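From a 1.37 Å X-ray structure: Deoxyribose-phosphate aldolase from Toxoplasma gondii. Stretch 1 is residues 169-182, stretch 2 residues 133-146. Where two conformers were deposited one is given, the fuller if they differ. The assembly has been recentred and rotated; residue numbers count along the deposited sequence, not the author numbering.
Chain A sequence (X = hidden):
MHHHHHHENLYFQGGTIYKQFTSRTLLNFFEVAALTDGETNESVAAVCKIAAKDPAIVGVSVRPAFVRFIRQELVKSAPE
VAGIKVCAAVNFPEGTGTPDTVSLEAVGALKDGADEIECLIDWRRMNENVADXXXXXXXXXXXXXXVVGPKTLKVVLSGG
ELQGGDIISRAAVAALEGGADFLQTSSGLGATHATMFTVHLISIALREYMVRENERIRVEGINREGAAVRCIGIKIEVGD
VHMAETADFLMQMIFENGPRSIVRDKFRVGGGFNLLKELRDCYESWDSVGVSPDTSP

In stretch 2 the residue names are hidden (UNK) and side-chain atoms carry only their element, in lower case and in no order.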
# COMPACT_ATOMS: atom_id res chain seq x y z
N SER A 169 26.68 6.50 -5.46
CA SER A 169 25.84 7.50 -6.09
C SER A 169 26.07 7.53 -7.59
O SER A 169 25.11 7.57 -8.37
CB SER A 169 26.10 8.88 -5.49
OG SER A 169 25.78 8.90 -4.11
N ARG A 170 27.33 7.51 -8.01
CA ARG A 170 27.61 7.55 -9.46
C ARG A 170 27.18 6.28 -10.19
O ARG A 170 26.72 6.34 -11.33
CB ARG A 170 29.09 7.82 -9.71
CG ARG A 170 29.45 9.25 -9.36
CD ARG A 170 30.92 9.51 -9.54
NE ARG A 170 31.22 10.93 -9.38
CZ ARG A 170 31.23 11.82 -10.36
NH1 ARG A 170 30.99 11.47 -11.63
NH2 ARG A 170 31.49 13.10 -10.07
N ALA A 171 27.30 5.13 -9.55
CA ALA A 171 26.84 3.87 -10.16
C ALA A 171 25.32 3.93 -10.34
O ALA A 171 24.80 3.54 -11.39
CB ALA A 171 27.24 2.69 -9.29
N ALA A 172 24.61 4.44 -9.33
CA ALA A 172 23.16 4.59 -9.39
C ALA A 172 22.75 5.47 -10.57
O ALA A 172 21.88 5.10 -11.35
CB ALA A 172 22.63 5.16 -8.08
N VAL A 173 23.39 6.64 -10.69
CA VAL A 173 23.04 7.56 -11.79
C VAL A 173 23.34 6.94 -13.13
O VAL A 173 22.55 7.05 -14.06
CB VAL A 173 23.73 8.93 -11.61
CG1 VAL A 173 23.53 9.81 -12.85
CG2 VAL A 173 23.23 9.61 -10.32
N ALA A 174 24.49 6.29 -13.26
CA ALA A 174 24.84 5.65 -14.54
C ALA A 174 23.83 4.55 -14.91
O ALA A 174 23.46 4.41 -16.06
CB ALA A 174 26.27 5.08 -14.50
N ALA A 175 23.36 3.80 -13.94
CA ALA A 175 22.38 2.74 -14.17
C ALA A 175 21.05 3.34 -14.61
O ALA A 175 20.39 2.80 -15.50
CB ALA A 175 22.20 1.94 -12.90
N LEU A 176 20.65 4.45 -13.99
CA LEU A 176 19.44 5.16 -14.39
C LEU A 176 19.57 5.67 -15.83
O LEU A 176 18.65 5.51 -16.65
CB LEU A 176 19.13 6.32 -13.44
CG LEU A 176 18.77 5.88 -12.02
CD1 LEU A 176 18.77 7.09 -11.09
CD2 LEU A 176 17.42 5.12 -11.98
N GLU A 177 20.70 6.31 -16.14
CA GLU A 177 20.92 6.83 -17.50
C GLU A 177 20.93 5.70 -18.52
O GLU A 177 20.52 5.89 -19.67
CB GLU A 177 22.22 7.64 -17.57
CG GLU A 177 22.17 8.92 -16.75
CD GLU A 177 23.50 9.66 -16.61
OE1 GLU A 177 24.57 9.06 -16.86
OE2 GLU A 177 23.46 10.84 -16.20
N GLY A 178 21.41 4.53 -18.12
CA GLY A 178 21.43 3.38 -18.99
C GLY A 178 20.06 2.77 -19.27
O GLY A 178 19.93 1.97 -20.19
N GLY A 179 19.06 3.14 -18.48
CA GLY A 179 17.71 2.60 -18.65
C GLY A 179 17.18 1.67 -17.57
O GLY A 179 16.20 0.97 -17.78
N ALA A 180 17.80 1.62 -16.39
CA ALA A 180 17.29 0.78 -15.32
C ALA A 180 15.82 1.08 -15.00
O ALA A 180 15.42 2.24 -14.93
CB ALA A 180 18.10 1.01 -14.05
N ASP A 181 15.03 0.02 -14.80
CA ASP A 181 13.67 0.16 -14.26
C ASP A 181 13.61 0.13 -12.73
O ASP A 181 12.63 0.56 -12.15
CB ASP A 181 12.79 -0.96 -14.78
CG ASP A 181 12.69 -0.95 -16.28
OD1 ASP A 181 12.22 0.06 -16.89
OD2 ASP A 181 13.06 -1.98 -16.89
N PHE A 182 14.62 -0.47 -12.09
CA PHE A 182 14.78 -0.60 -10.65
C PHE A 182 16.26 -0.50 -10.34
O PHE A 182 17.10 -1.01 -11.10
CB PHE A 182 14.34 -2.00 -10.15
CG PHE A 182 12.95 -2.07 -9.53
CD1 PHE A 182 11.81 -2.17 -10.32
CD2 PHE A 182 12.83 -2.15 -8.15
CE1 PHE A 182 10.55 -2.29 -9.71
CE2 PHE A 182 11.60 -2.24 -7.56
CZ PHE A 182 10.49 -2.34 -8.31
N UNK A 133 34.15 3.43 -15.35
CA UNK A 133 33.17 2.56 -14.69
C UNK A 133 31.75 2.97 -15.02
O UNK A 133 30.88 2.12 -15.24
N UNK A 134 31.49 4.28 -15.02
CA UNK A 134 30.17 4.80 -15.40
C UNK A 134 29.85 4.46 -16.85
O UNK A 134 28.75 4.01 -17.16
o UNK A 134 31.22 8.87 -14.55
c UNK A 134 30.45 8.33 -13.71
c UNK A 134 30.12 6.84 -13.81
c UNK A 134 30.14 6.32 -15.25
o UNK A 134 29.98 8.98 -12.77
N UNK A 135 30.82 4.64 -17.73
CA UNK A 135 30.61 4.35 -19.14
C UNK A 135 30.24 2.88 -19.34
O UNK A 135 29.29 2.54 -20.05
c UNK A 135 31.85 4.69 -19.95
o UNK A 135 31.61 4.48 -21.32
N UNK A 136 30.97 1.99 -18.66
CA UNK A 136 30.70 0.56 -18.79
C UNK A 136 29.29 0.25 -18.29
O UNK A 136 28.60 -0.60 -18.88
n UNK A 136 35.28 -2.98 -19.43
n UNK A 136 35.49 -0.82 -18.59
c UNK A 136 35.94 -1.84 -19.33
c UNK A 136 31.76 -0.26 -18.07
c UNK A 136 34.21 -0.79 -17.89
n UNK A 136 37.11 -1.71 -19.95
c UNK A 136 33.13 -0.19 -18.76
N UNK A 137 28.87 0.87 -17.18
CA UNK A 137 27.50 0.63 -16.69
C UNK A 137 26.46 1.05 -17.71
O UNK A 137 25.52 0.31 -17.99
c UNK A 137 28.10 1.68 -12.94
c UNK A 137 27.23 1.39 -15.36
c UNK A 137 25.74 1.34 -14.99
c UNK A 137 28.04 0.82 -14.21
N UNK A 138 26.61 2.25 -18.25
CA UNK A 138 25.62 2.77 -19.18
C UNK A 138 25.44 1.91 -20.42
O UNK A 138 24.33 1.79 -20.92
c UNK A 138 25.80 5.23 -18.49
c UNK A 138 25.97 4.20 -19.59
c UNK A 138 25.88 6.66 -19.05
n UNK A 138 29.34 7.74 -19.62
c UNK A 138 28.19 7.51 -19.00
n UNK A 138 28.08 7.81 -17.72
n UNK A 138 27.17 6.96 -19.66
N UNK A 139 26.53 1.32 -20.91
CA UNK A 139 26.47 0.48 -22.10
C UNK A 139 25.98 -0.93 -21.78
O UNK A 139 25.28 -1.54 -22.58
c UNK A 139 29.23 -0.40 -24.67
c UNK A 139 27.80 -0.29 -24.13
c UNK A 139 26.88 0.36 -25.18
c UNK A 139 27.83 0.42 -22.77
N UNK A 140 26.37 -1.46 -20.63
CA UNK A 140 25.83 -2.76 -20.19
C UNK A 140 24.30 -2.66 -20.05
O UNK A 140 23.54 -3.44 -20.63
c UNK A 140 26.52 -4.62 -16.83
c UNK A 140 25.89 -4.42 -18.21
c UNK A 140 26.01 -5.69 -19.10
c UNK A 140 26.46 -3.17 -18.85
N UNK A 141 23.87 -1.69 -19.26
CA UNK A 141 22.46 -1.54 -18.92
C UNK A 141 21.63 -1.23 -20.17
O UNK A 141 20.56 -1.83 -20.38
c UNK A 141 20.74 -0.26 -17.54
c UNK A 141 22.88 -0.91 -16.54
c UNK A 141 22.24 -0.48 -17.82
N UNK A 142 22.10 -0.32 -21.01
CA UNK A 142 21.33 0.02 -22.22
C UNK A 142 21.21 -1.14 -23.22
O UNK A 142 20.17 -1.29 -23.87
o UNK A 142 23.21 1.11 -23.37
c UNK A 142 21.88 1.28 -22.90
N UNK A 143 22.27 -1.93 -23.36
CA UNK A 143 22.24 -3.11 -24.21
C UNK A 143 21.32 -4.19 -23.69
O UNK A 143 20.57 -4.80 -24.44
o UNK A 143 23.56 -3.76 -27.32
c UNK A 143 24.44 -2.71 -25.39
o UNK A 143 23.63 -1.54 -27.30
c UNK A 143 23.85 -2.67 -26.78
c UNK A 143 23.66 -3.63 -24.45
N UNK A 144 21.37 -4.43 -22.38
CA UNK A 144 20.48 -5.42 -21.78
C UNK A 144 19.02 -4.94 -21.87
O UNK A 144 18.10 -5.73 -22.15
c UNK A 144 22.27 -6.45 -20.33
c UNK A 144 19.86 -6.66 -19.63
c UNK A 144 20.91 -5.76 -20.32
N UNK A 145 18.79 -3.66 -21.61
CA UNK A 145 17.41 -3.12 -21.70
C UNK A 145 16.79 -3.32 -23.08
O UNK A 145 15.59 -3.54 -23.18
c UNK A 145 15.92 -1.04 -21.19
c UNK A 145 14.92 -1.81 -20.32
c UNK A 145 17.34 -1.65 -21.29
c UNK A 145 13.50 -1.21 -20.37
n UNK A 145 12.46 -1.99 -19.59
N UNK A 146 17.61 -3.27 -24.13
CA UNK A 146 17.11 -3.48 -25.49
C UNK A 146 16.48 -4.86 -25.66
O UNK A 146 15.49 -5.00 -26.38
c UNK A 146 18.70 -1.91 -26.79
c UNK A 146 20.38 -0.51 -28.07
c UNK A 146 19.82 -1.90 -27.84
c UNK A 146 18.25 -3.34 -26.51
n UNK A 146 21.57 -0.54 -28.97
O HOH W 1 27.17 8.81 -12.73
O HOH W 2 10.58 0.06 -19.61

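Position 133 has no side-chain atoms: glycine, G133, out of contact with stretch 1. Position 134 carries three carbons, the last bearing two oxygens, one of them 2.9 Å from R170 NH1. An unbranched chain ending in a carboxylate is glutamate. E134 OE2 accepts a hydrogen bond from R170 NH1 within a salt bridge, near the guanidinium plane, and a water links OE2 to R170 O.

Position 135, one carbon and one oxygen, is serine, S135, directed away. Position 136 has three carbons, a nitrogen, then a carbon with two more nitrogens: arginine, R136, exposed and beyond reach.

Position 137 has four carbons, forked at the first, with one arm two carbons long. This is isoleucine. I137 CG2 lies 3.8 Å from A174 CB and I137 CD1 3.9 Å from A171 CB; the small alanines leave room for its branched side chain in a buried, apolar setting.

Position 138 repeats the pattern of three carbons, nitrogen and a carbon with two nitrogens, and is arginine. R138 CG packs 3.5 Å from A174 O, while R138 NH2 forms a long salt bridge with E177 OE1 at 3.8 Å. An aliphatic stem with a charged end suits this margin.

Positions 139 and 140 each have four carbons forked at the second: leucines L139 and L140, neither in contact. Position 141, one carbon carrying two, is valine. V141 CG1 rests 3.6 Å from G178 C and 3.7 Å from A175 O, a compact side chain against closely approaching backbone.

Position 142 has one carbon and one oxygen: serine. S142 OG donates to R138 O at 2.8 Å, satisfying the hydroxyl within its own helix, and S142 CA makes a CA-H...O contact with G178 O at 3.1 Å.

Position 143, three carbons ending in two oxygens, is glutamate, E143, directed away. Position 144, a carbon bearing two carbons, is valine, V144, out of reach. Position 145 has four carbons in a row and a terminal nitrogen 2.8 Å from D181 OD2: lysine. K145 NZ donates to D181 OD2 in a salt bridge, its length spanning the gap beyond the helix end. Position 146, built likewise, is lysine; K146 NZ bridges to E143 OE1 at 2.8 Å.

The helices cross at -34°, their axes approaching to 7.7 Å. Glycine permits this closeness: the CA atoms of G178 and R138 are 4.2 Å apart, and a CB on G178 would clash with V141 CB. G179, at positive phi, closes a Schellman motif. Alanines seat I137, and salt bridges flank the apolar packing.

Stretch 2, residues 133-146: GESRIRLLVSEVKK
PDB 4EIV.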